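Side-chain contacts in beta-galactosidase (PDB 4MAD), which probably catalyses the hydrolysis of terminal non-reducing beta-D-galactose residues in beta-D-galactosides, as a family 35 glycoside hydrolase: residues Gly77-Glu82 with Phe145-Glu150; Asn170-Phe175 with Gln179-Tyr184; Gly404-Gln409 with Gly481-Phe486. All coordinates share one frame; numbering follows the deposited sequence.

In the fold
Contacts 1 and 2 belong to the (beta/alpha)8 barrel of the family 35 hydrolase, with centres about 23 Å apart, whereas contact 3 lies in the first all-beta domain, its centre about 48 Å from that of contact 1 and about 47 Å from that of contact 2. Contact 2 is wholly buried and joins the loop carrying the predicted proton donor to helix 179-192. Contact 1 is partly buried and lays a different loop on helix 135-152, away from the active site. Both barrel contacts are made across the segments by aromatic rings and aliphatic groups. At the surface, contact 3 instead depends on a tyrosine-glutamine hydrogen bond, and it joins the turn before strand 409-417 to the edge strand 483-484.

Contact 1 of 3, residues Gly77-Glu82 with Phe145-Glu150; sequences GQFVFE and FDVLFE
Phe79 and Val147 mark the closest approach of the two backbones, their CA atoms 8.1 Å apart. Residues 77-82 form an extended loop without regular structure, in which Phe79 and Phe81 both point at the helix while Gln78 and Val80, the alternate residues, do not; residues 145-150 are a stretch of alpha helix. Across the segments the contact is made by apolar side chains. Val147 serves both rings. Its CG2 methyl sits over one face of Phe79 in a CH-pi contact, 3.8 Å from the ring centroid and 14° off the ring normal, displaced slightly toward the CZ rim. With CG1 anti to the backbone N (chi1 172°), the other methyl spans the two rings, CG1 lying 3.8 Å from Phe79 CD1 and 3.9 Å from Phe81 CE2. Leu148 CD1 meets the edge of the Phe81 ring, 4.1 Å from Phe81 CE1, the two side chains running at about a right angle. The loop is also held from within: Phe81 N donates to Glu82 OE2 (2.8 Å), reaching the carboxylate from above its plane. Beyond the two segments, His72, at the end of helix 69-72, stacks on Phe81 and bonds the Val80 carbonyl. Helix 135-152 carries this loop on one flank, while Phe145 and Phe149 pack from another against helix 179-192, its neighbour around the barrel.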
loop_
_atom_site.group_PDB
_atom_site.type_symbol
_atom_site.label_atom_id
_atom_site.label_comp_id
_atom_site.label_asym_id
_atom_site.label_seq_id
_atom_site.Cartn_x
_atom_site.Cartn_y
_atom_site.Cartn_z
ATOM N N GLY A 77 17.585 11.082 0.878
ATOM C CA GLY A 77 17.873 12.449 1.159
ATOM C C GLY A 77 16.875 13.422 0.611
ATOM O O GLY A 77 17.027 14.599 0.797
ATOM N N GLN A 78 15.871 12.927 -0.081
ATOM C CA GLN A 78 14.811 13.773 -0.583
ATOM C C GLN A 78 13.569 13.554 0.213
ATOM O O GLN A 78 12.973 12.560 0.084
ATOM C CB GLN A 78 14.475 13.391 -2.003
ATOM C CG GLN A 78 13.566 14.331 -2.670
ATOM C CD GLN A 78 12.678 13.742 -3.767
ATOM O OE1 GLN A 78 13.034 12.812 -4.446
ATOM N NE2 GLN A 78 11.525 14.351 -3.954
ATOM N N PHE A 79 13.193 14.518 1.023
ATOM C CA PHE A 79 12.131 14.347 1.974
ATOM C C PHE A 79 10.857 15.001 1.511
ATOM O O PHE A 79 10.885 16.072 1.050
ATOM C CB PHE A 79 12.574 14.868 3.322
ATOM C CG PHE A 79 13.642 14.063 3.928
ATOM C CD1 PHE A 79 13.365 12.886 4.521
ATOM C CD2 PHE A 79 14.931 14.449 3.849
ATOM C CE1 PHE A 79 14.328 12.155 5.051
ATOM C CE2 PHE A 79 15.880 13.700 4.378
ATOM C CZ PHE A 79 15.579 12.560 4.971
ATOM N N VAL A 80 9.747 14.311 1.621
ATOM C CA VAL A 80 8.481 14.781 1.097
ATOM C C VAL A 80 7.375 14.776 2.156
ATOM O O VAL A 80 7.038 13.775 2.679
ATOM C CB VAL A 80 8.012 13.915 -0.100
ATOM C CG1 VAL A 80 6.666 14.304 -0.527
ATOM C CG2 VAL A 80 8.964 14.045 -1.259
ATOM N N PHE A 81 6.856 15.956 2.463
ATOM C CA PHE A 81 5.753 16.096 3.387
ATOM C C PHE A 81 4.573 16.957 2.869
ATOM O O PHE A 81 3.888 17.568 3.632
ATOM C CB PHE A 81 6.195 16.517 4.778
ATOM C CG PHE A 81 7.076 15.536 5.460
ATOM C CD1 PHE A 81 6.576 14.595 6.297
ATOM C CD2 PHE A 81 8.410 15.568 5.274
ATOM C CE1 PHE A 81 7.392 13.754 6.908
ATOM C CE2 PHE A 81 9.190 14.738 5.889
ATOM C CZ PHE A 81 8.705 13.845 6.701
ATOM N N GLU A 82 4.336 16.894 1.574
ATOM C CA GLU A 82 3.396 17.706 0.861
ATOM C C GLU A 82 2.243 16.880 0.352
ATOM O O GLU A 82 2.376 15.704 0.134
ATOM C CB GLU A 82 4.106 18.348 -0.311
ATOM C CG GLU A 82 5.317 19.211 0.073
ATOM C CD GLU A 82 6.578 18.432 0.459
ATOM O OE1 GLU A 82 7.011 17.688 -0.387
ATOM O OE2 GLU A 82 7.137 18.599 1.556
ATOM N N PHE A 145 14.383 9.044 10.686
ATOM C CA PHE A 145 13.733 9.339 11.930
ATOM C C PHE A 145 14.081 10.752 12.408
ATOM O O PHE A 145 13.293 11.422 12.968
ATOM C CB PHE A 145 14.059 8.305 12.995
ATOM C CG PHE A 145 13.072 7.145 13.069
ATOM C CD1 PHE A 145 12.191 6.895 12.078
ATOM C CD2 PHE A 145 13.050 6.323 14.145
ATOM C CE1 PHE A 145 11.320 5.832 12.191
ATOM C CE2 PHE A 145 12.195 5.280 14.209
ATOM C CZ PHE A 145 11.351 5.059 13.244
ATOM N N ASP A 146 15.299 11.176 12.151
ATOM C CA ASP A 146 15.633 12.517 12.575
ATOM C C ASP A 146 14.717 13.504 11.912
ATOM O O ASP A 146 14.298 14.416 12.526
ATOM C CB ASP A 146 17.031 12.907 12.176
ATOM C CG ASP A 146 18.076 12.306 13.046
ATOM O OD1 ASP A 146 17.768 11.754 14.071
ATOM O OD2 ASP A 146 19.230 12.341 12.652
ATOM N N VAL A 147 14.463 13.362 10.632
ATOM C CA VAL A 147 13.558 14.264 9.965
ATOM C C VAL A 147 12.128 14.092 10.387
ATOM O O VAL A 147 11.429 15.008 10.661
ATOM C CB VAL A 147 13.684 14.107 8.451
ATOM C CG1 VAL A 147 12.670 14.854 7.730
ATOM C CG2 VAL A 147 14.994 14.609 8.008
ATOM N N LEU A 148 11.711 12.860 10.400
ATOM C CA LEU A 148 10.327 12.640 10.704
ATOM C C LEU A 148 9.918 13.160 12.070
ATOM O O LEU A 148 8.949 13.787 12.186
ATOM C CB LEU A 148 10.012 11.157 10.660
ATOM C CG LEU A 148 8.632 10.788 11.152
ATOM C CD1 LEU A 148 7.620 11.251 10.199
ATOM C CD2 LEU A 148 8.475 9.299 11.438
ATOM N N PHE A 149 10.690 12.881 13.095
ATOM C CA PHE A 149 10.347 13.292 14.438
ATOM C C PHE A 149 10.347 14.820 14.687
ATOM O O PHE A 149 9.663 15.336 15.516
ATOM C CB PHE A 149 11.075 12.478 15.480
ATOM C CG PHE A 149 10.481 11.130 15.668
ATOM C CD1 PHE A 149 9.455 10.931 16.514
ATOM C CD2 PHE A 149 10.912 10.092 14.911
ATOM C CE1 PHE A 149 8.944 9.725 16.649
ATOM C CE2 PHE A 149 10.358 8.863 15.047
ATOM C CZ PHE A 149 9.385 8.686 15.900
ATOM N N GLU A 150 11.163 15.470 13.905
ATOM C CA GLU A 150 11.241 16.895 13.905
ATOM C C GLU A 150 9.911 17.469 13.468
ATOM O O GLU A 150 9.520 18.453 13.950
ATOM C CB GLU A 150 12.369 17.380 13.011
ATOM C CG GLU A 150 12.689 18.807 13.197
ATOM C CD GLU A 150 13.820 19.316 12.296
ATOM O OE1 GLU A 150 14.904 18.738 12.281
ATOM O OE2 GLU A 150 13.619 20.330 11.604
#

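Contact 2 of 3, residues Asn170-Phe175 with Gln179-Tyr184; sequences NEYGSF and QKYLQY
Tyr172 OH is gripped by two backbone groups, the carbonyl O of Arg131 and the amide N of Asp178, so the end of a ring that packs against Tyr181 and Leu182 is fixed as well. The hydroxyl of Tyr181 is likewise bonded twice, to Glu169 OE2 and to Tyr137 OH, and both phenols are therefore satisfied in a buried place. The rings themselves form an offset edge-to-face pair, the edge of Tyr181 directed at the face of Tyr172, with centroids 5.3 Å apart and planes inclined at 64°. The closest touch is Tyr172 CE1 to Tyr181 CE2 at 3.6 Å, and Tyr181 CD2 continues the edge toward Tyr172 CZ and OH. Diagonally across the ring, Tyr172 CD2 lies 3.6 Å from Leu182 CD1 and 3.7 Å from Leu182 CD2. With its CG anti to the backbone N (chi1 -174°), Tyr172 swings its ring from the short 3-10 turn 172-174 toward the helix, where Tyr181 and Leu182 meet it from the same side. The loop leaves the fourth barrel strand, 163-167, and carries the predicted proton donor Glu171 immediately before Tyr172. An Asn-Glu pair following strand four, with the predicted nucleophile Glu247 on strand seven, is the hallmark of the clan GH-A (beta/alpha)8 hydrolases, and here helix 179-192 packs directly against the residue following that pair.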
loop_
_atom_site.group_PDB
_atom_site.type_symbol
_atom_site.label_atom_id
_atom_site.label_comp_id
_atom_site.label_asym_id
_atom_site.label_seq_id
_atom_site.Cartn_x
_atom_site.Cartn_y
_atom_site.Cartn_z
ATOM N N ASN A 170 6.720 -2.897 14.178
ATOM C CA ASN A 170 5.507 -3.655 13.995
ATOM C C ASN A 170 5.448 -5.146 13.906
ATOM O O ASN A 170 6.057 -5.722 13.071
ATOM C CB ASN A 170 5.017 -3.025 12.709
ATOM C CG ASN A 170 3.595 -3.405 12.384
ATOM O OD1 ASN A 170 2.703 -2.857 12.917
ATOM N ND2 ASN A 170 3.410 -4.371 11.537
ATOM N N GLU A 171 4.745 -5.759 14.841
ATOM C CA GLU A 171 4.626 -7.190 14.831
ATOM C C GLU A 171 6.016 -7.839 14.626
ATOM O O GLU A 171 6.176 -8.706 13.823
ATOM C CB GLU A 171 3.621 -7.631 13.766
ATOM C CG GLU A 171 2.193 -7.409 14.113
ATOM C CD GLU A 171 1.170 -8.176 13.245
ATOM O OE1 GLU A 171 1.474 -8.414 12.078
ATOM O OE2 GLU A 171 0.094 -8.497 13.761
ATOM N N TYR A 172 7.004 -7.373 15.374
ATOM C CA TYR A 172 8.366 -7.803 15.128
ATOM C C TYR A 172 8.534 -9.306 15.308
ATOM O O TYR A 172 9.273 -9.911 14.618
ATOM C CB TYR A 172 9.395 -7.038 15.917
ATOM C CG TYR A 172 10.802 -7.405 15.555
ATOM C CD1 TYR A 172 11.332 -7.119 14.307
ATOM C CD2 TYR A 172 11.602 -8.113 16.421
ATOM C CE1 TYR A 172 12.588 -7.477 13.979
ATOM C CE2 TYR A 172 12.860 -8.486 16.067
ATOM C CZ TYR A 172 13.354 -8.154 14.855
ATOM O OH TYR A 172 14.606 -8.501 14.516
ATOM N N GLY A 173 7.788 -9.872 16.244
ATOM C CA GLY A 173 7.885 -11.251 16.584
ATOM C C GLY A 173 7.524 -12.188 15.472
ATOM O O GLY A 173 7.756 -13.368 15.530
ATOM N N SER A 174 6.861 -11.639 14.487
ATOM C CA SER A 174 6.502 -12.385 13.310
ATOM C C SER A 174 7.629 -12.451 12.283
ATOM O O SER A 174 7.529 -13.193 11.362
ATOM C CB SER A 174 5.245 -11.837 12.664
ATOM O OG SER A 174 4.132 -11.877 13.502
ATOM N N PHE A 175 8.665 -11.647 12.455
ATOM C CA PHE A 175 9.768 -11.569 11.527
ATOM C C PHE A 175 11.154 -11.914 12.109
ATOM O O PHE A 175 12.000 -12.408 11.433
ATOM C CB PHE A 175 9.839 -10.170 10.936
ATOM C CG PHE A 175 11.006 -9.956 10.000
ATOM C CD1 PHE A 175 10.904 -10.190 8.679
ATOM C CD2 PHE A 175 12.226 -9.595 10.463
ATOM C CE1 PHE A 175 11.990 -9.991 7.854
ATOM C CE2 PHE A 175 13.268 -9.430 9.643
ATOM C CZ PHE A 175 13.142 -9.647 8.348
ATOM N N GLN A 179 16.839 -8.555 19.757
ATOM C CA GLN A 179 16.617 -7.695 20.890
ATOM C C GLN A 179 17.475 -6.451 20.883
ATOM O O GLN A 179 17.039 -5.409 21.248
ATOM C CB GLN A 179 16.563 -8.478 22.209
ATOM C CG GLN A 179 16.167 -7.687 23.433
ATOM C CD GLN A 179 14.697 -7.395 23.576
ATOM O OE1 GLN A 179 13.852 -8.026 22.978
ATOM N NE2 GLN A 179 14.401 -6.444 24.414
ATOM N N LYS A 180 18.693 -6.571 20.409
ATOM C CA LYS A 180 19.523 -5.421 20.318
ATOM C C LYS A 180 18.897 -4.415 19.380
ATOM O O LYS A 180 18.942 -3.263 19.630
ATOM C CB LYS A 180 20.907 -5.777 19.813
ATOM C CG LYS A 180 21.846 -6.253 20.856
ATOM C CD LYS A 180 23.289 -6.253 20.377
ATOM C CE LYS A 180 23.922 -4.877 20.411
ATOM N NZ LYS A 180 24.804 -4.577 21.584
ATOM N N TYR A 181 18.364 -4.888 18.278
ATOM C CA TYR A 181 17.677 -4.003 17.350
ATOM C C TYR A 181 16.463 -3.326 17.987
ATOM O O TYR A 181 16.300 -2.161 17.872
ATOM C CB TYR A 181 17.188 -4.815 16.173
ATOM C CG TYR A 181 16.173 -4.151 15.249
ATOM C CD1 TYR A 181 16.354 -2.907 14.763
ATOM C CD2 TYR A 181 15.065 -4.811 14.843
ATOM C CE1 TYR A 181 15.433 -2.343 13.915
ATOM C CE2 TYR A 181 14.157 -4.250 14.029
ATOM C CZ TYR A 181 14.339 -3.024 13.559
ATOM O OH TYR A 181 13.429 -2.508 12.741
ATOM N N LEU A 182 15.634 -4.096 18.673
ATOM C CA LEU A 182 14.456 -3.530 19.288
ATOM C C LEU A 182 14.822 -2.480 20.347
ATOM O O LEU A 182 14.236 -1.459 20.436
ATOM C CB LEU A 182 13.613 -4.610 19.914
ATOM C CG LEU A 182 12.916 -5.571 18.971
ATOM C CD1 LEU A 182 12.182 -6.659 19.711
ATOM C CD2 LEU A 182 12.009 -4.852 18.077
ATOM N N GLN A 183 15.830 -2.786 21.136
ATOM C CA GLN A 183 16.309 -1.881 22.141
ATOM C C GLN A 183 16.865 -0.629 21.555
ATOM O O GLN A 183 16.648 0.419 22.044
ATOM C CB GLN A 183 17.268 -2.566 23.116
ATOM C CG GLN A 183 16.576 -3.608 23.931
ATOM C CD GLN A 183 17.385 -4.181 25.029
ATOM O OE1 GLN A 183 18.353 -3.631 25.410
ATOM N NE2 GLN A 183 16.990 -5.323 25.519
ATOM N N TYR A 184 17.582 -0.760 20.472
ATOM C CA TYR A 184 18.096 0.400 19.837
ATOM C C TYR A 184 16.967 1.280 19.296
ATOM O O TYR A 184 16.986 2.475 19.378
ATOM C CB TYR A 184 18.997 -0.013 18.719
ATOM C CG TYR A 184 19.647 1.144 18.062
ATOM C CD1 TYR A 184 20.843 1.619 18.515
ATOM C CD2 TYR A 184 19.057 1.778 17.013
ATOM C CE1 TYR A 184 21.437 2.676 17.939
ATOM C CE2 TYR A 184 19.656 2.833 16.407
ATOM C CZ TYR A 184 20.853 3.291 16.881
ATOM O OH TYR A 184 21.479 4.366 16.310
#

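Contact 3 of 3, residues Gly404-Gln409 with Gly481-Phe486; sequences GAYGKQ and GNQFLF
The one hydrogen bond between the segments runs from Gln483 NE2 to Tyr406 OH, and it is short and almost straight, 2.7 Å with an N-H...O angle of 175°. The hydroxyl lies practically in the plane of the Gln483 amide, whereas the amide nitrogen reaches Tyr406 at the ring edge, close to the ring plane. Ring and amide planes stand 81° apart, so the two flat groups meet nearly at right angles and do not stack. Gln483 spans the distance with a stretched chain, its CG anti to the backbone N (chi1 -173°) and the next bond extended too.

A second polar link lies within residues 404-409. Gln409 NE2 donates to the Tyr406 carbonyl O at 3.1 Å, approaching from above the carbonyl plane, and so ties the far side of the turn to the residue that bears the ring. This bond uses one N-H of the Gln409 amide, while Gln409 OE1 lies near Gly481, 3.9 Å from Gly481 N, too far for a hydrogen bond.

Beside the hydroxyl bond, CE1 and CZ of Tyr406 lie against the Gln483 amide, with Tyr406 CE1 3.4 Å from Gln483 NE2. A phenylalanine in place of Tyr406 would probably leave the Gln483 amide without its acceptor and free to turn at this surface.

Tyr406 and Gly407 both face Leu445 in a classic beta bulge, just before the chain enters strand 409-417. That strand runs between 440-445 and 473-480, and 483-484 follows as the outermost strand of the antiparallel sheet. Leu480, on strand 473-480, touches Tyr406, Gln409 and Leu485, so the tyrosine-glutamine bridge passes from the bulge across one sheet strand to the sheet edge.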
loop_
_atom_site.group_PDB
_atom_site.type_symbol
_atom_site.label_atom_id
_atom_site.label_comp_id
_atom_site.label_asym_id
_atom_site.label_seq_id
_atom_site.Cartn_x
_atom_site.Cartn_y
_atom_site.Cartn_z
ATOM N N GLY A 404 23.139 -14.015 -34.432
ATOM C CA GLY A 404 23.188 -15.351 -34.924
ATOM C C GLY A 404 21.856 -16.005 -34.861
ATOM O O GLY A 404 21.055 -15.674 -34.048
ATOM N N ALA A 405 21.643 -16.953 -35.753
ATOM C CA ALA A 405 20.405 -17.646 -35.818
ATOM C C ALA A 405 20.523 -18.848 -34.915
ATOM O O ALA A 405 21.058 -19.851 -35.290
ATOM C CB ALA A 405 20.139 -18.072 -37.190
ATOM N N TYR A 406 20.023 -18.714 -33.701
ATOM C CA TYR A 406 20.034 -19.779 -32.728
ATOM C C TYR A 406 19.029 -20.890 -32.995
ATOM O O TYR A 406 19.152 -21.945 -32.463
ATOM C CB TYR A 406 19.816 -19.238 -31.329
ATOM C CG TYR A 406 20.929 -18.444 -30.713
ATOM C CD1 TYR A 406 21.135 -18.469 -29.374
ATOM C CD2 TYR A 406 21.788 -17.714 -31.458
ATOM C CE1 TYR A 406 22.109 -17.768 -28.801
ATOM C CE2 TYR A 406 22.795 -17.028 -30.884
ATOM C CZ TYR A 406 22.957 -17.051 -29.549
ATOM O OH TYR A 406 23.921 -16.347 -28.910
ATOM N N GLY A 407 18.007 -20.620 -33.769
ATOM C CA GLY A 407 16.943 -21.582 -33.907
ATOM C C GLY A 407 16.009 -21.679 -32.706
ATOM O O GLY A 407 15.812 -20.756 -32.010
ATOM N N LYS A 408 15.395 -22.811 -32.516
ATOM C CA LYS A 408 14.470 -22.943 -31.441
ATOM C C LYS A 408 15.225 -22.992 -30.124
ATOM O O LYS A 408 16.126 -23.795 -29.967
ATOM C CB LYS A 408 13.709 -24.222 -31.650
ATOM C CG LYS A 408 12.963 -24.713 -30.495
ATOM C CD LYS A 408 12.429 -26.051 -30.788
ATOM C CE LYS A 408 10.962 -26.014 -30.790
ATOM N NZ LYS A 408 10.455 -25.573 -32.095
ATOM N N GLN A 409 14.863 -22.102 -29.214
ATOM C CA GLN A 409 15.482 -22.017 -27.908
ATOM C C GLN A 409 14.467 -21.832 -26.795
ATOM O O GLN A 409 13.459 -21.285 -27.006
ATOM C CB GLN A 409 16.427 -20.840 -27.849
ATOM C CG GLN A 409 17.540 -20.914 -28.819
ATOM C CD GLN A 409 18.559 -21.948 -28.430
ATOM O OE1 GLN A 409 18.788 -22.147 -27.299
ATOM N NE2 GLN A 409 19.165 -22.584 -29.389
ATOM N N GLY A 481 18.563 -21.383 -23.476
ATOM C CA GLY A 481 19.227 -22.523 -22.899
ATOM C C GLY A 481 19.984 -22.081 -21.647
ATOM O O GLY A 481 19.416 -21.554 -20.754
ATOM N N ASN A 482 21.275 -22.365 -21.582
ATOM C CA ASN A 482 22.089 -21.920 -20.475
ATOM C C ASN A 482 22.843 -20.661 -20.785
ATOM O O ASN A 482 23.546 -20.166 -19.947
ATOM C CB ASN A 482 23.075 -22.976 -20.031
ATOM C CG ASN A 482 22.409 -24.178 -19.456
ATOM O OD1 ASN A 482 21.501 -24.088 -18.689
ATOM N ND2 ASN A 482 22.864 -25.306 -19.866
ATOM N N GLN A 483 22.692 -20.166 -22.001
ATOM C CA GLN A 483 23.420 -18.994 -22.377
ATOM C C GLN A 483 22.766 -17.652 -21.959
ATOM O O GLN A 483 21.817 -17.242 -22.518
ATOM C CB GLN A 483 23.743 -18.993 -23.866
ATOM C CG GLN A 483 24.640 -17.861 -24.287
ATOM C CD GLN A 483 24.611 -17.659 -25.777
ATOM O OE1 GLN A 483 25.067 -18.486 -26.473
ATOM N NE2 GLN A 483 24.062 -16.594 -26.243
ATOM N N PHE A 484 23.384 -16.992 -21.006
ATOM C CA PHE A 484 22.992 -15.679 -20.594
ATOM C C PHE A 484 23.251 -14.701 -21.710
ATOM O O PHE A 484 24.214 -14.812 -22.399
ATOM C CB PHE A 484 23.807 -15.241 -19.385
ATOM C CG PHE A 484 23.386 -15.872 -18.092
ATOM C CD1 PHE A 484 22.120 -15.745 -17.652
ATOM C CD2 PHE A 484 24.257 -16.564 -17.309
ATOM C CE1 PHE A 484 21.732 -16.270 -16.476
ATOM C CE2 PHE A 484 23.864 -17.112 -16.161
ATOM C CZ PHE A 484 22.589 -16.957 -15.738
ATOM N N LEU A 485 22.376 -13.721 -21.816
ATOM C CA LEU A 485 22.508 -12.650 -22.767
ATOM C C LEU A 485 23.080 -11.398 -22.116
ATOM O O LEU A 485 22.703 -11.075 -21.066
ATOM C CB LEU A 485 21.153 -12.347 -23.406
ATOM C CG LEU A 485 20.440 -13.534 -24.059
ATOM C CD1 LEU A 485 19.119 -13.131 -24.645
ATOM C CD2 LEU A 485 21.274 -14.248 -25.046
ATOM N N PHE A 486 24.022 -10.764 -22.779
ATOM C CA PHE A 486 24.659 -9.598 -22.274
ATOM C C PHE A 486 24.488 -8.326 -23.153
ATOM O O PHE A 486 23.973 -8.383 -24.218
ATOM C CB PHE A 486 26.111 -9.942 -21.943
ATOM C CG PHE A 486 26.246 -10.997 -20.864
ATOM C CD1 PHE A 486 25.953 -10.705 -19.567
ATOM C CD2 PHE A 486 26.608 -12.268 -21.165
ATOM C CE1 PHE A 486 26.067 -11.636 -18.591
ATOM C CE2 PHE A 486 26.756 -13.196 -20.229
ATOM C CZ PHE A 486 26.434 -12.925 -18.939
#